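Local coordinates for protein steroid delta-isomerase (Pseudomonas aeruginosa, PDB 3MSO) that probably acts as a steroid delta-isomerase, shifting a carbon-carbon double bond in a steroid substrate, at residues B[82-87]-B[99-104]. Numbering follows the deposited sequence.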
loop_
_atom_site.group_PDB
_atom_site.type_symbol
_atom_site.label_atom_id
_atom_site.label_comp_id
_atom_site.label_asym_id
_atom_site.label_seq_id
_atom_site.Cartn_x
_atom_site.Cartn_y
_atom_site.Cartn_z
ATOM N N SER B 82 -26.849 12.565 3.163
ATOM C CA SER B 82 -25.459 12.184 3.359
ATOM C C SER B 82 -24.889 12.794 4.626
ATOM O O SER B 82 -25.180 13.942 4.982
ATOM C CB SER B 82 -24.603 12.517 2.145
ATOM O OG SER B 82 -24.721 11.498 1.166
ATOM N N VAL B 83 -24.065 11.995 5.305
ATOM C CA VAL B 83 -23.402 12.342 6.545
ATOM C C VAL B 83 -21.918 11.989 6.475
ATOM O O VAL B 83 -21.535 11.024 5.803
ATOM C CB VAL B 83 -24.136 11.654 7.735
ATOM C CG1 VAL B 83 -23.752 10.182 7.906
ATOM C CG2 VAL B 83 -23.946 12.422 9.035
ATOM N N VAL B 84 -21.089 12.788 7.136
ATOM C CA VAL B 84 -19.669 12.502 7.324
ATOM C C VAL B 84 -19.450 12.451 8.834
ATOM O O VAL B 84 -19.774 13.415 9.550
ATOM C CB VAL B 84 -18.691 13.467 6.597
ATOM C CG1 VAL B 84 -17.295 13.424 7.228
ATOM C CG2 VAL B 84 -18.616 13.143 5.111
ATOM N N LEU B 85 -18.976 11.291 9.309
ATOM C CA LEU B 85 -18.662 11.066 10.723
ATOM C C LEU B 85 -17.153 10.992 10.852
ATOM O O LEU B 85 -16.543 10.009 10.409
ATOM C CB LEU B 85 -19.327 9.778 11.278
ATOM C CG LEU B 85 -20.802 9.565 10.945
ATOM C CD1 LEU B 85 -21.246 8.182 11.335
ATOM C CD2 LEU B 85 -21.679 10.667 11.562
ATOM N N GLU B 86 -16.552 12.077 11.368
ATOM C CA GLU B 86 -15.108 12.198 11.586
ATOM C C GLU B 86 -14.745 11.360 12.807
ATOM O O GLU B 86 -15.445 11.436 13.829
ATOM C CB GLU B 86 -14.728 13.676 11.830
ATOM C CG GLU B 86 -13.290 13.882 12.268
ATOM C CD GLU B 86 -12.950 15.256 12.790
ATOM O OE1 GLU B 86 -13.734 15.819 13.585
ATOM O OE2 GLU B 86 -11.861 15.750 12.438
ATOM N N PHE B 87 -13.648 10.580 12.718
ATOM C CA PHE B 87 -13.186 9.779 13.840
ATOM C C PHE B 87 -11.680 9.788 14.013
ATOM O O PHE B 87 -10.924 10.050 13.063
ATOM C CB PHE B 87 -13.714 8.318 13.761
ATOM C CG PHE B 87 -13.204 7.479 12.600
ATOM C CD1 PHE B 87 -11.970 6.832 12.670
ATOM C CD2 PHE B 87 -13.972 7.313 11.450
ATOM C CE1 PHE B 87 -11.504 6.059 11.605
ATOM C CE2 PHE B 87 -13.495 6.539 10.375
ATOM C CZ PHE B 87 -12.257 5.939 10.456
ATOM N N ILE B 99 -12.781 9.216 8.278
ATOM C CA ILE B 99 -14.176 9.581 8.042
ATOM C C ILE B 99 -15.018 8.402 7.577
ATOM O O ILE B 99 -14.562 7.592 6.789
ATOM C CB ILE B 99 -14.382 10.806 7.090
ATOM C CG1 ILE B 99 -13.808 10.571 5.672
ATOM C CG2 ILE B 99 -13.894 12.105 7.708
ATOM C CD1 ILE B 99 -14.680 11.171 4.507
ATOM N N ASP B 100 -16.265 8.326 8.052
ATOM C CA ASP B 100 -17.274 7.388 7.556
ATOM C C ASP B 100 -18.177 8.336 6.770
ATOM O O ASP B 100 -18.739 9.260 7.375
ATOM C CB ASP B 100 -18.085 6.734 8.702
ATOM C CG ASP B 100 -17.324 5.703 9.511
ATOM O OD1 ASP B 100 -16.522 4.961 8.917
ATOM O OD2 ASP B 100 -17.577 5.601 10.737
HETATM N N MSE B 101 -18.215 8.208 5.433
HETATM C CA MSE B 101 -19.074 9.042 4.591
HETATM C C MSE B 101 -20.235 8.169 4.117
HETATM O O MSE B 101 -20.081 7.366 3.201
HETATM C CB MSE B 101 -18.314 9.708 3.436
HETATM C CG MSE B 101 -19.207 10.607 2.552
HETATM SE SE MSE B 101 -18.214 12.075 1.726
HETATM C CE MSE B 101 -16.860 11.093 0.813
ATOM N N ILE B 102 -21.377 8.317 4.791
ATOM C CA ILE B 102 -22.579 7.515 4.581
ATOM C C ILE B 102 -23.656 8.257 3.781
ATOM O O ILE B 102 -24.051 9.372 4.155
ATOM C CB ILE B 102 -23.154 7.012 5.964
ATOM C CG1 ILE B 102 -22.030 6.495 6.930
ATOM C CG2 ILE B 102 -24.300 5.994 5.774
ATOM C CD1 ILE B 102 -22.445 6.255 8.326
ATOM N N ARG B 103 -24.160 7.600 2.713
ATOM C CA ARG B 103 -25.295 8.043 1.902
ATOM C C ARG B 103 -26.483 7.072 2.169
ATOM O O ARG B 103 -26.313 5.847 2.135
ATOM C CB ARG B 103 -24.963 8.078 0.406
ATOM C CG ARG B 103 -26.129 8.587 -0.449
ATOM C CD ARG B 103 -25.913 8.370 -1.925
ATOM N NE ARG B 103 -25.080 9.427 -2.495
ATOM C CZ ARG B 103 -23.841 9.255 -2.944
ATOM N NH1 ARG B 103 -23.275 8.049 -2.922
ATOM N NH2 ARG B 103 -23.165 10.282 -3.444
ATOM N N PHE B 104 -27.673 7.644 2.433
ATOM C CA PHE B 104 -28.892 6.901 2.716
ATOM C C PHE B 104 -29.944 7.097 1.600
ATOM O O PHE B 104 -29.884 8.087 0.859
ATOM C CB PHE B 104 -29.489 7.420 4.020
ATOM C CG PHE B 104 -28.611 7.371 5.234
ATOM C CD1 PHE B 104 -28.587 6.248 6.044
ATOM C CD2 PHE B 104 -27.871 8.474 5.615
ATOM C CE1 PHE B 104 -27.793 6.215 7.187
ATOM C CE2 PHE B 104 -27.094 8.447 6.767
ATOM C CZ PHE B 104 -27.058 7.318 7.548
#
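Segments 82-87 and 99-104, from strands 82-91 and 94-104, run antiparallel, and four backbone hydrogen bonds join them in two reciprocal pairs. Val83 N-H donates to Ile102 O (2.9 Å), nearly along the C=O axis, while Ile102 N returns a more bent bond to Val83 O. Leu85 N meets Asp100 O at 2.8 Å and almost straight (173°); in the answering bond Asp100 N sits above the carbonyl plane of Leu85 O. Each of the four acceptors also takes a CA-H...O contact, from Ser82, Met101, Val84 or Ile99.

Three polar side chains find partners beyond the pair: Asp100 OD2 bonds Tyr71 OH, Glu86 OE2 forms salt bridges with Lys97 and Arg73, and Ser82 OG bonds Arg73 of the second subunit. The Asp100 carboxylate also lies by the Phe87 ring, OD1 3.7 Å from CE2.

Val84 straddles its neighbours, CG1 on Ile99 CG2 (3.7 Å) and CG2 on SE of Met101, a selenomethionine; this face packs against the second subunit. On the other, where helix 9-23 packs on Leu85 and Phe104, Val83 CG1 touches Ile102 CB and the Phe104 ring edge, and Leu85 CD1 meets Ile102 CD1. These are paired arms of a beta hairpin within the curved sheet of the NTF2-like alpha+beta fold.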